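Local coordinates for N-acyl-D-glutamate deacylase (Bordetella bronchiseptica, PDB 3GIP), which hydrolyses the amide bond of N-acyl-D-glutamate, releasing D-glutamate and a carboxylate, as a zinc-containing member of the amidohydrolase superfamily, at residues I16-G19 against R24-A27; H218-A223 against V230-A235; A265-A270 against V275-D280; A415-L420 against W425-V430. All coordinates share one frame; numbering follows the deposited sequence.

Contact 1: residues I16-G19 against R24-A27; sequences IIDG and RRRA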
loop_
_atom_site.group_PDB
_atom_site.type_symbol
_atom_site.label_atom_id
_atom_site.label_comp_id
_atom_site.label_asym_id
_atom_site.label_seq_id
_atom_site.Cartn_x
_atom_site.Cartn_y
_atom_site.Cartn_z
ATOM N N ILE A 16 9.207 22.220 10.369
ATOM C CA ILE A 16 9.314 21.410 9.171
ATOM C C ILE A 16 10.172 20.160 9.314
ATOM O O ILE A 16 11.310 20.226 9.769
ATOM C CB ILE A 16 9.910 22.229 8.006
ATOM C CG1 ILE A 16 8.986 23.393 7.647
ATOM C CG2 ILE A 16 10.147 21.327 6.801
ATOM C CD1 ILE A 16 7.694 22.981 7.006
ATOM N N ILE A 17 9.600 19.021 8.939
ATOM C CA ILE A 17 10.325 17.757 8.899
ATOM C C ILE A 17 10.157 17.478 7.409
ATOM O O ILE A 17 9.102 17.027 6.960
ATOM C CB ILE A 17 9.668 16.660 9.770
ATOM C CG1 ILE A 17 9.892 16.995 11.248
ATOM C CG2 ILE A 17 10.273 15.296 9.443
ATOM C CD1 ILE A 17 9.505 15.890 12.214
ATOM N N ASP A 18 11.203 17.789 6.645
ATOM C CA ASP A 18 11.164 17.678 5.189
ATOM C C ASP A 18 11.301 16.318 4.527
ATOM O O ASP A 18 11.261 16.232 3.298
ATOM C CB ASP A 18 12.195 18.631 4.574
ATOM C CG ASP A 18 13.613 18.340 5.034
ATOM O OD1 ASP A 18 13.887 17.198 5.466
ATOM O OD2 ASP A 18 14.464 19.254 4.948
ATOM N N GLY A 19 11.463 15.262 5.317
ATOM C CA GLY A 19 11.586 13.936 4.740
ATOM C C GLY A 19 13.004 13.462 4.473
ATOM O O GLY A 19 13.212 12.295 4.146
ATOM N N ARG A 24 14.145 18.513 12.610
ATOM C CA ARG A 24 13.021 19.412 12.370
ATOM C C ARG A 24 13.492 20.856 12.542
ATOM O O ARG A 24 14.321 21.149 13.408
ATOM C CB ARG A 24 11.889 19.104 13.354
ATOM C CG ARG A 24 12.234 19.384 14.811
ATOM C CD ARG A 24 11.221 18.746 15.747
ATOM N NE ARG A 24 11.340 17.293 15.744
ATOM C CZ ARG A 24 10.523 16.472 16.397
ATOM N NH1 ARG A 24 9.517 16.962 17.109
ATOM N NH2 ARG A 24 10.719 15.162 16.342
ATOM N N ARG A 25 12.973 21.756 11.714
ATOM C CA ARG A 25 13.369 23.156 11.795
ATOM C C ARG A 25 12.190 24.116 11.716
ATOM O O ARG A 25 11.210 23.859 11.016
ATOM C CB ARG A 25 14.384 23.478 10.691
ATOM C CG ARG A 25 13.932 23.160 9.271
ATOM C CD ARG A 25 15.130 23.205 8.325
ATOM N NE ARG A 25 14.817 22.778 6.963
ATOM C CZ ARG A 25 14.067 23.470 6.114
ATOM N NH1 ARG A 25 13.543 24.630 6.485
ATOM N NH2 ARG A 25 13.852 23.012 4.889
ATOM N N ARG A 26 12.293 25.221 12.447
ATOM C CA ARG A 26 11.245 26.233 12.465
ATOM C C ARG A 26 11.283 27.033 11.168
ATOM O O ARG A 26 12.214 27.806 10.934
ATOM C CB ARG A 26 11.441 27.169 13.661
ATOM C CG ARG A 26 10.571 28.418 13.627
ATOM C CD ARG A 26 9.103 28.117 13.896
ATOM N NE ARG A 26 8.261 29.259 13.543
ATOM C CZ ARG A 26 7.858 29.535 12.307
ATOM N NH1 ARG A 26 8.212 28.747 11.300
ATOM N NH2 ARG A 26 7.118 30.610 12.071
ATOM N N ALA A 27 10.272 26.842 10.325
ATOM C CA ALA A 27 10.197 27.542 9.047
ATOM C C ALA A 27 8.787 27.479 8.467
ATOM O O ALA A 27 7.999 26.604 8.830
ATOM C CB ALA A 27 11.190 26.929 8.064
HETATM O O HOH W 1 13.945 21.235 2.953
#
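Ile16 faces Arg25 as a hydrogen-bonded antiparallel pair, CA to CA 5.1 Å, and both members of the bond pair are present: Ile16 N gives to Arg25 O at 2.7 Å, and Arg25 N gives back to Ile16 O at 3.0 Å. The same Ile16 O also receives a CA-H...O contact from Arg24 CA at 3.2 Å. Ile16 CG1 reaches across to Ala27, 3.6 Å from Ala27 O, while CG2 sits over one face of the Arg25 guanidinium. Ile17 lies side by side with Arg24, both pointing the same way. With Ile17 CG1 next to its own backbone N (chi1 -72°), that carbon meets Arg24 CB at 3.6 Å, and CD1 lies over one face of the Arg24 guanidinium, toward the rim. The polar end of Arg24 is held by a salt bridge to Glu398, on the helix 397-404 against which Ile17 also packs. Asp18 is turned to cross Arg25 at about a right angle. Its OD2 makes a long salt bridge to Arg25 NH2, 3.8 Å, with the carboxylate and guanidinium planes 69° apart; at this distance and tilt the contact is a loose, one-oxygen approach, not a two-point pairing. Water 1 spans the gap, donating to Asp18 OD2 and weakly accepting from Arg25 NH2, while OD1 is taken by Thr20. Strand 15-16 also runs parallel to strand 57-64. The one antiparallel bridge, with residues 17-24 reversing the chain between the paired residues, is that of a beta hairpin with a long connection.

Contact 2: residues H218-A223 against V230-A235; sequences HIRNEA and VEEVLA. With ZN (zinc ion), chain F.
Ile219 and Arg220 meet helix 226-240 just after strand 214-218, in the strand-to-helix loop of a TIM-barrel amidohydrolase, where the residue ending the strand is a metal ligand. Arg220 grips Glu232 side-on, one nitrogen to each carboxylate oxygen. Arg220 NE reaches Glu232 OE1 at 2.9 Å with an N-H...O angle of 162°; OE1 accepts through its syn lone pair, and NH2 of Arg220 meets Glu232 OE2, also on the syn side. The two planes are 28° apart, so this bidentate salt bridge is nearly coplanar and restricts rotation of both groups. The Glu232 chain extends straight from the helix, whereas Arg220 is bent at chi3 (-63°), which turns its NE edge to the acid. Water 2 ties the same oxygen to the loop backbone, accepting from Arg220 N and donating to Glu232 OE1 at 2.7 Å. Next to this salt bridge, Ile219 brings two branches to the helix. Its CD1 touches Val230 CG2 at 3.7 Å, and the side chains of Ile219 and Val233 cross at about a right angle, Ile219 CG2 meeting Val233 CG1 at 4.0 Å. Farther out, Arg220 NH1 and NH2 also bond to the carbonyl oxygens of Ala194 and Ala196, joining the loop to a neighbouring part of the chain. Asn221 closes an Asx turn, its OD1 accepting from Ala223 N, and Glu222 forms a salt bridge with Lys250. On the other side of the backbone from the helix, His218 points into the metal site that it shares with Cys95 and His248, its ND1 bonded to the zinc ion at 2.0 Å.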
loop_
_atom_site.group_PDB
_atom_site.type_symbol
_atom_site.label_atom_id
_atom_site.label_comp_id
_atom_site.label_asym_id
_atom_site.label_seq_id
_atom_site.Cartn_x
_atom_site.Cartn_y
_atom_site.Cartn_z
ATOM N N HIS A 218 3.845 -10.181 -2.883
ATOM C CA HIS A 218 3.180 -10.762 -1.734
ATOM C C HIS A 218 3.762 -12.150 -1.986
ATOM O O HIS A 218 3.337 -12.859 -2.907
ATOM C CB HIS A 218 1.657 -10.752 -1.907
ATOM C CG HIS A 218 0.930 -11.543 -0.863
ATOM N ND1 HIS A 218 -0.222 -11.092 -0.250
ATOM C CD2 HIS A 218 1.178 -12.769 -0.343
ATOM C CE1 HIS A 218 -0.649 -12.008 0.602
ATOM N NE2 HIS A 218 0.182 -13.034 0.564
ATOM N N ILE A 219 4.769 -12.514 -1.201
ATOM C CA ILE A 219 5.468 -13.778 -1.392
ATOM C C ILE A 219 4.651 -15.066 -1.271
ATOM O O ILE A 219 3.522 -15.068 -0.779
ATOM C CB ILE A 219 6.737 -13.818 -0.504
ATOM C CG1 ILE A 219 6.368 -13.803 0.979
ATOM C CG2 ILE A 219 7.602 -12.591 -0.820
ATOM C CD1 ILE A 219 7.583 -13.767 1.889
ATOM N N ARG A 220 5.243 -16.163 -1.737
ATOM C CA ARG A 220 4.570 -17.459 -1.778
ATOM C C ARG A 220 3.948 -17.944 -0.475
ATOM O O ARG A 220 2.831 -18.463 -0.471
ATOM C CB ARG A 220 5.528 -18.518 -2.332
ATOM C CG ARG A 220 4.848 -19.826 -2.715
ATOM C CD ARG A 220 5.805 -20.723 -3.491
ATOM N NE ARG A 220 6.217 -20.113 -4.755
ATOM C CZ ARG A 220 5.506 -20.165 -5.879
ATOM N NH1 ARG A 220 4.346 -20.808 -5.904
ATOM N NH2 ARG A 220 5.954 -19.567 -6.978
ATOM N N ASN A 221 4.667 -17.783 0.629
ATOM C CA ASN A 221 4.144 -18.203 1.918
ATOM C C ASN A 221 4.747 -17.323 2.995
ATOM O O ASN A 221 5.930 -16.998 2.945
ATOM C CB ASN A 221 4.478 -19.672 2.178
ATOM C CG ASN A 221 3.901 -20.170 3.484
ATOM O OD1 ASN A 221 4.540 -20.087 4.532
ATOM N ND2 ASN A 221 2.673 -20.676 3.432
ATOM N N GLU A 222 3.928 -16.934 3.965
ATOM C CA GLU A 222 4.403 -16.065 5.030
ATOM C C GLU A 222 4.341 -16.730 6.397
ATOM O O GLU A 222 4.283 -16.058 7.431
ATOM C CB GLU A 222 3.604 -14.760 5.010
ATOM C CG GLU A 222 3.721 -14.032 3.667
ATOM C CD GLU A 222 3.080 -12.659 3.666
ATOM O OE1 GLU A 222 1.836 -12.578 3.703
ATOM O OE2 GLU A 222 3.828 -11.657 3.634
ATOM N N ALA A 223 4.376 -18.060 6.391
ATOM C CA ALA A 223 4.344 -18.841 7.621
ATOM C C ALA A 223 5.537 -19.797 7.639
ATOM O O ALA A 223 6.684 -19.358 7.632
ATOM C CB ALA A 223 3.031 -19.614 7.722
ATOM N N VAL A 230 10.998 -15.597 0.733
ATOM C CA VAL A 230 11.791 -14.387 0.556
ATOM C C VAL A 230 12.965 -14.695 -0.372
ATOM O O VAL A 230 13.285 -13.910 -1.263
ATOM C CB VAL A 230 12.318 -13.856 1.914
ATOM C CG1 VAL A 230 13.390 -12.793 1.692
ATOM C CG2 VAL A 230 11.164 -13.264 2.712
ATOM N N GLU A 231 13.606 -15.842 -0.161
ATOM C CA GLU A 231 14.734 -16.250 -0.994
ATOM C C GLU A 231 14.306 -16.350 -2.458
ATOM O O GLU A 231 15.059 -15.982 -3.358
ATOM C CB GLU A 231 15.279 -17.601 -0.511
ATOM C CG GLU A 231 16.282 -18.290 -1.446
ATOM C CD GLU A 231 17.516 -17.452 -1.746
ATOM O OE1 GLU A 231 17.819 -16.515 -0.974
ATOM O OE2 GLU A 231 18.198 -17.745 -2.758
ATOM N N GLU A 232 13.090 -16.836 -2.688
ATOM C CA GLU A 232 12.578 -16.983 -4.048
ATOM C C GLU A 232 12.522 -15.658 -4.805
ATOM O O GLU A 232 12.947 -15.579 -5.960
ATOM C CB GLU A 232 11.183 -17.624 -4.027
ATOM C CG GLU A 232 10.481 -17.617 -5.385
ATOM C CD GLU A 232 9.162 -18.365 -5.377
ATOM O OE1 GLU A 232 8.519 -18.437 -4.311
ATOM O OE2 GLU A 232 8.756 -18.872 -6.448
ATOM N N VAL A 233 12.000 -14.616 -4.167
ATOM C CA VAL A 233 11.912 -13.328 -4.844
ATOM C C VAL A 233 13.255 -12.604 -4.887
ATOM O O VAL A 233 13.493 -11.786 -5.776
ATOM C CB VAL A 233 10.830 -12.414 -4.211
ATOM C CG1 VAL A 233 9.463 -13.063 -4.357
ATOM C CG2 VAL A 233 11.144 -12.143 -2.752
ATOM N N LEU A 234 14.139 -12.897 -3.938
ATOM C CA LEU A 234 15.453 -12.260 -3.953
ATOM C C LEU A 234 16.280 -12.872 -5.081
ATOM O O LEU A 234 17.069 -12.183 -5.726
ATOM C CB LEU A 234 16.175 -12.448 -2.614
ATOM C CG LEU A 234 15.629 -11.629 -1.441
ATOM C CD1 LEU A 234 16.492 -11.877 -0.212
ATOM C CD2 LEU A 234 15.624 -10.146 -1.792
ATOM N N ALA A 235 16.082 -14.165 -5.322
ATOM C CA ALA A 235 16.804 -14.859 -6.384
ATOM C C ALA A 235 16.439 -14.236 -7.726
ATOM O O ALA A 235 17.284 -14.094 -8.610
ATOM C CB ALA A 235 16.452 -16.340 -6.377
HETATM ZN ZN ZN F . -0.816 -9.176 -0.134
HETATM O O HOH W 2 7.976 -16.167 -2.859
#

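Contact 3: residues A265-A270 against V275-D280; sequences ANIDRA and VEVALD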
loop_
_atom_site.group_PDB
_atom_site.type_symbol
_atom_site.label_atom_id
_atom_site.label_comp_id
_atom_site.label_asym_id
_atom_site.label_seq_id
_atom_site.Cartn_x
_atom_site.Cartn_y
_atom_site.Cartn_z
ATOM N N ALA A 265 18.151 -10.711 7.047
ATOM C CA ALA A 265 19.577 -10.934 6.828
ATOM C C ALA A 265 19.789 -11.254 5.352
ATOM O O ALA A 265 20.774 -10.829 4.744
ATOM C CB ALA A 265 20.075 -12.089 7.697
ATOM N N ASN A 266 18.847 -11.997 4.780
ATOM C CA ASN A 266 18.918 -12.380 3.373
ATOM C C ASN A 266 18.728 -11.128 2.525
ATOM O O ASN A 266 19.433 -10.912 1.536
ATOM C CB ASN A 266 17.827 -13.406 3.065
ATOM C CG ASN A 266 18.099 -14.187 1.799
ATOM O OD1 ASN A 266 19.100 -13.962 1.119
ATOM N ND2 ASN A 266 17.206 -15.116 1.476
ATOM N N ILE A 267 17.770 -10.300 2.926
ATOM C CA ILE A 267 17.495 -9.051 2.230
ATOM C C ILE A 267 18.749 -8.180 2.266
ATOM O O ILE A 267 19.127 -7.576 1.262
ATOM C CB ILE A 267 16.309 -8.324 2.898
ATOM C CG1 ILE A 267 15.012 -9.059 2.544
ATOM C CG2 ILE A 267 16.263 -6.864 2.472
ATOM C CD1 ILE A 267 13.777 -8.542 3.255
ATOM N N ASP A 268 19.404 -8.128 3.421
ATOM C CA ASP A 268 20.620 -7.337 3.553
ATOM C C ASP A 268 21.726 -7.855 2.642
ATOM O O ASP A 268 22.453 -7.067 2.040
ATOM C CB ASP A 268 21.102 -7.329 5.007
ATOM C CG ASP A 268 20.262 -6.426 5.891
ATOM O OD1 ASP A 268 19.489 -5.605 5.348
ATOM O OD2 ASP A 268 20.385 -6.520 7.131
ATOM N N ARG A 269 21.858 -9.174 2.531
ATOM C CA ARG A 269 22.889 -9.739 1.666
ATOM C C ARG A 269 22.635 -9.344 0.216
ATOM O O ARG A 269 23.573 -9.081 -0.539
ATOM C CB ARG A 269 22.933 -11.266 1.790
ATOM C CG ARG A 269 23.501 -11.768 3.113
ATOM C CD ARG A 269 23.858 -13.253 3.047
ATOM N NE ARG A 269 22.685 -14.125 2.992
ATOM C CZ ARG A 269 21.907 -14.405 4.034
ATOM N NH1 ARG A 269 22.170 -13.882 5.224
ATOM N NH2 ARG A 269 20.867 -15.217 3.889
ATOM N N ALA A 270 21.364 -9.292 -0.165
ATOM C CA ALA A 270 20.999 -8.928 -1.530
ATOM C C ALA A 270 21.278 -7.461 -1.841
ATOM O O ALA A 270 21.802 -7.138 -2.910
ATOM C CB ALA A 270 19.526 -9.238 -1.779
ATOM N N VAL A 275 21.560 -5.158 -5.386
ATOM C CA VAL A 275 20.162 -5.298 -5.776
ATOM C C VAL A 275 19.357 -4.307 -4.951
ATOM O O VAL A 275 19.558 -4.206 -3.742
ATOM C CB VAL A 275 19.627 -6.719 -5.486
ATOM C CG1 VAL A 275 18.180 -6.833 -5.950
ATOM C CG2 VAL A 275 20.495 -7.754 -6.177
ATOM N N GLU A 276 18.467 -3.558 -5.594
ATOM C CA GLU A 276 17.651 -2.606 -4.853
ATOM C C GLU A 276 16.497 -3.369 -4.233
ATOM O O GLU A 276 15.596 -3.823 -4.935
ATOM C CB GLU A 276 17.107 -1.501 -5.764
ATOM C CG GLU A 276 18.160 -0.512 -6.236
ATOM C CD GLU A 276 17.553 0.749 -6.827
ATOM O OE1 GLU A 276 18.322 1.619 -7.285
ATOM O OE2 GLU A 276 16.308 0.875 -6.830
ATOM N N VAL A 277 16.532 -3.528 -2.915
ATOM C CA VAL A 277 15.470 -4.241 -2.229
ATOM C C VAL A 277 14.924 -3.416 -1.077
ATOM O O VAL A 277 15.679 -2.816 -0.309
ATOM C CB VAL A 277 15.962 -5.607 -1.683
ATOM C CG1 VAL A 277 17.068 -5.398 -0.669
ATOM C CG2 VAL A 277 14.798 -6.371 -1.065
ATOM N N ALA A 278 13.603 -3.366 -0.982
ATOM C CA ALA A 278 12.941 -2.641 0.090
ATOM C C ALA A 278 11.771 -3.491 0.560
ATOM O O ALA A 278 11.539 -4.583 0.043
ATOM C CB ALA A 278 12.454 -1.280 -0.403
ATOM N N LEU A 279 11.040 -3.000 1.552
ATOM C CA LEU A 279 9.898 -3.736 2.071
ATOM C C LEU A 279 8.946 -2.767 2.745
ATOM O O LEU A 279 9.224 -1.571 2.840
ATOM C CB LEU A 279 10.355 -4.789 3.091
ATOM C CG LEU A 279 11.064 -4.277 4.355
ATOM C CD1 LEU A 279 10.893 -5.295 5.474
ATOM C CD2 LEU A 279 12.542 -4.032 4.093
ATOM N N ASP A 280 7.809 -3.281 3.196
ATOM C CA ASP A 280 6.853 -2.444 3.894
ATOM C C ASP A 280 6.024 -3.271 4.859
ATOM O O ASP A 280 5.940 -4.498 4.738
ATOM C CB ASP A 280 5.953 -1.677 2.900
ATOM C CG ASP A 280 5.251 -2.584 1.897
ATOM O OD1 ASP A 280 4.298 -3.297 2.278
ATOM O OD2 ASP A 280 5.657 -2.579 0.713
#
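The beta-alpha-beta unit made by strand 243-246, helix 260-272 and strand 277-281 is closed here, where the helix lies against the strand that follows it, as in a TIM barrel. Ile267 and Val277 make the main side-chain contact, crossing at about a right angle, with CA atoms 6.9 Å apart. Ile267 uses its CG2 branch, which stands anti to the backbone N while CG1 lies beside it (chi1 -74°). That methyl meets Val277 CG1 at 3.6 Å and Val277 CG2 at 3.9 Å, so it touches both methyls of Val277. Val277 CG1 also approaches the helix backbone, 3.6 Å from Ile267 O. One turn on, Ala270 faces Val275, their CB atoms 4.5 Å apart. Here the backbone comes closest, for Val275 N donates to Ala270 O at 3.2 Å with an N-H...O angle of 149°, tying the last turn of the helix to the start of the incoming chain. Val275 CB lies against the same carbonyl oxygen at 3.4 Å. Leu234 of the preceding helix 226-240 also touches Val277, and Asp280 farther along the strand accepts from the backbone N of the zinc ligand His248. The contact is thus an apolar helix-strand interface, in which the branched methyls are in contact, with a single polar tie: the one hydrogen bond joins the end of the helix to the chain entering the strand.

Contact 4: residues A415-L420 against W425-V430; sequences AERGVL and WADVVV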
loop_
_atom_site.group_PDB
_atom_site.type_symbol
_atom_site.label_atom_id
_atom_site.label_comp_id
_atom_site.label_asym_id
_atom_site.label_seq_id
_atom_site.Cartn_x
_atom_site.Cartn_y
_atom_site.Cartn_z
ATOM N N ALA A 415 9.609 11.532 -8.883
ATOM C CA ALA A 415 10.379 12.761 -8.950
ATOM C C ALA A 415 9.541 13.916 -8.420
ATOM O O ALA A 415 8.333 13.985 -8.655
ATOM C CB ALA A 415 10.806 13.037 -10.386
ATOM N N GLU A 416 10.195 14.809 -7.689
ATOM C CA GLU A 416 9.552 15.987 -7.126
ATOM C C GLU A 416 8.435 15.696 -6.127
ATOM O O GLU A 416 7.494 16.477 -5.994
ATOM C CB GLU A 416 9.031 16.878 -8.255
ATOM C CG GLU A 416 10.125 17.324 -9.213
ATOM C CD GLU A 416 11.228 18.100 -8.515
ATOM O OE1 GLU A 416 12.320 18.243 -9.106
ATOM O OE2 GLU A 416 11.005 18.573 -7.379
ATOM N N ARG A 417 8.547 14.572 -5.427
ATOM C CA ARG A 417 7.571 14.196 -4.407
ATOM C C ARG A 417 8.273 13.515 -3.246
ATOM O O ARG A 417 9.386 13.011 -3.390
ATOM C CB ARG A 417 6.508 13.246 -4.967
ATOM C CG ARG A 417 5.516 13.913 -5.886
ATOM C CD ARG A 417 4.393 12.974 -6.287
ATOM N NE ARG A 417 3.704 13.499 -7.458
ATOM C CZ ARG A 417 2.840 14.507 -7.436
ATOM N NH1 ARG A 417 2.533 15.101 -6.290
ATOM N NH2 ARG A 417 2.309 14.942 -8.571
ATOM N N GLY A 418 7.614 13.507 -2.093
ATOM C CA GLY A 418 8.179 12.864 -0.921
ATOM C C GLY A 418 9.159 13.699 -0.123
ATOM O O GLY A 418 9.756 13.207 0.832
ATOM N N VAL A 419 9.334 14.959 -0.507
ATOM C CA VAL A 419 10.249 15.848 0.202
ATOM C C VAL A 419 9.745 17.281 0.157
ATOM O O VAL A 419 9.139 17.705 -0.826
ATOM C CB VAL A 419 11.667 15.831 -0.420
ATOM C CG1 VAL A 419 12.331 14.483 -0.191
ATOM C CG2 VAL A 419 11.578 16.135 -1.908
ATOM N N LEU A 420 9.982 18.024 1.229
ATOM C CA LEU A 420 9.577 19.418 1.255
ATOM C C LEU A 420 10.791 20.257 0.876
ATOM O O LEU A 420 11.632 20.572 1.716
ATOM C CB LEU A 420 9.065 19.823 2.645
ATOM C CG LEU A 420 7.777 19.153 3.136
ATOM C CD1 LEU A 420 7.354 19.791 4.450
ATOM C CD2 LEU A 420 6.663 19.303 2.098
ATOM N N TRP A 425 6.351 18.987 -5.755
ATOM C CA TRP A 425 4.903 19.100 -5.678
ATOM C C TRP A 425 4.484 19.341 -4.233
ATOM O O TRP A 425 5.060 18.771 -3.301
ATOM C CB TRP A 425 4.239 17.834 -6.212
ATOM C CG TRP A 425 4.325 17.710 -7.695
ATOM C CD1 TRP A 425 5.143 16.881 -8.406
ATOM C CD2 TRP A 425 3.570 18.454 -8.655
ATOM N NE1 TRP A 425 4.942 17.061 -9.756
ATOM C CE2 TRP A 425 3.982 18.022 -9.937
ATOM C CE3 TRP A 425 2.584 19.447 -8.560
ATOM C CZ2 TRP A 425 3.441 18.547 -11.114
ATOM C CZ3 TRP A 425 2.045 19.970 -9.734
ATOM C CH2 TRP A 425 2.477 19.516 -10.994
ATOM N N ALA A 426 3.470 20.178 -4.050
ATOM C CA ALA A 426 3.005 20.517 -2.715
ATOM C C ALA A 426 2.071 19.509 -2.048
ATOM O O ALA A 426 0.923 19.836 -1.725
ATOM C CB ALA A 426 2.356 21.901 -2.727
ATOM N N ASP A 427 2.559 18.283 -1.862
ATOM C CA ASP A 427 1.797 17.249 -1.157
ATOM C C ASP A 427 2.282 17.489 0.270
ATOM O O ASP A 427 3.456 17.268 0.574
ATOM C CB ASP A 427 2.196 15.836 -1.606
ATOM C CG ASP A 427 1.754 15.515 -3.024
ATOM O OD1 ASP A 427 0.775 16.125 -3.506
ATOM O OD2 ASP A 427 2.374 14.631 -3.650
ATOM N N VAL A 428 1.388 17.946 1.140
ATOM C CA VAL A 428 1.779 18.283 2.503
ATOM C C VAL A 428 0.794 17.830 3.566
ATOM O O VAL A 428 -0.415 17.829 3.347
ATOM C CB VAL A 428 1.926 19.823 2.651
ATOM C CG1 VAL A 428 2.498 20.177 4.012
ATOM C CG2 VAL A 428 2.793 20.380 1.536
ATOM N N VAL A 429 1.317 17.446 4.724
ATOM C CA VAL A 429 0.465 17.061 5.838
ATOM C C VAL A 429 0.946 17.827 7.059
ATOM O O VAL A 429 2.148 17.928 7.310
ATOM C CB VAL A 429 0.503 15.539 6.138
ATOM C CG1 VAL A 429 1.912 15.092 6.485
ATOM C CG2 VAL A 429 -0.454 15.223 7.284
ATOM N N VAL A 430 -0.001 18.393 7.798
ATOM C CA VAL A 430 0.300 19.141 9.009
ATOM C C VAL A 430 -0.312 18.344 10.152
ATOM O O VAL A 430 -1.504 18.033 10.123
ATOM C CB VAL A 430 -0.339 20.547 8.974
ATOM C CG1 VAL A 430 -0.026 21.296 10.263
ATOM C CG2 VAL A 430 0.175 21.317 7.768
HETATM O O HOH W 3 5.485 15.754 -0.682
HETATM O O HOH W 4 7.063 16.935 -2.472
#
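Arg417 lays its guanidinium flat on the indole of Trp425, the planes only 8° apart and the centres 3.8 Å from each other. Trp425 CD1 sits over the centre of the guanidinium, and Arg417 CZ stands over the face of the five-membered ring, 29° off its normal, as a cation-pi contact. Arg417 NH2 lies 3.4 Å from Trp425 CD1 and is offset toward the rim of the ring. At the edge of the indole, near its plane, come the carbonyl oxygens of Glu416 and Ala415; at the edge of the guanidinium comes Asp427 OD2. That oxygen takes a salt bridge from Arg417 NH1 at 2.7 Å, a bent hydrogen bond of 135°; NH1 meets OD2 on the syn side, out of the carboxylate plane. The side chain of Arg417 runs extended from CG to NE, carrying the cation across to both partners. Arg35 adds a second cation-pi contact to Trp425, and Asp427 OD1 accepts from Asn458 N. These residues lie in the loop leading from helix 406-412 into strand 428-431, which runs between strands 57-64 and 452-457 and pairs antiparallel with each, probably part of the beta-sheet region that accompanies the barrel in amidohydrolases. The backbones meet where Trp425 N donates to Glu416 O at 2.8 Å. An inverse gamma turn about Ala426 is closed by a weak bond from Asp427 N to Trp425 O, and water 4 donates both to Val419 O and to Trp425 O. Farther along, Leu420 and Val428 cross at about a right angle, Leu420 CD2 lying 4.1 Å from Val428 CG2.

Contacts 2 and 3 are the buried pair, in adjoining parts of the barrel: their centres lie 12 Å apart, and Glu231 OE1 probably accepts from Asn266 ND2 at 2.9 Å while Leu234 packs on Ile267. Contacts 1 and 4 are only partly buried and also touch, Leu420 N probably bonding to Asp18 O. Both lean on strand 57-64. The two pairs stand apart, with contacts 2 and 4 on opposite sides of the chain's centre. Arginine-carboxylate pairs occur in contacts 1, 2 and 4, long and water-spanned, bidentate, and single beside an aromatic stack; contact 3 is nearly all hydrocarbon. Only contact 2 holds a zinc ligand.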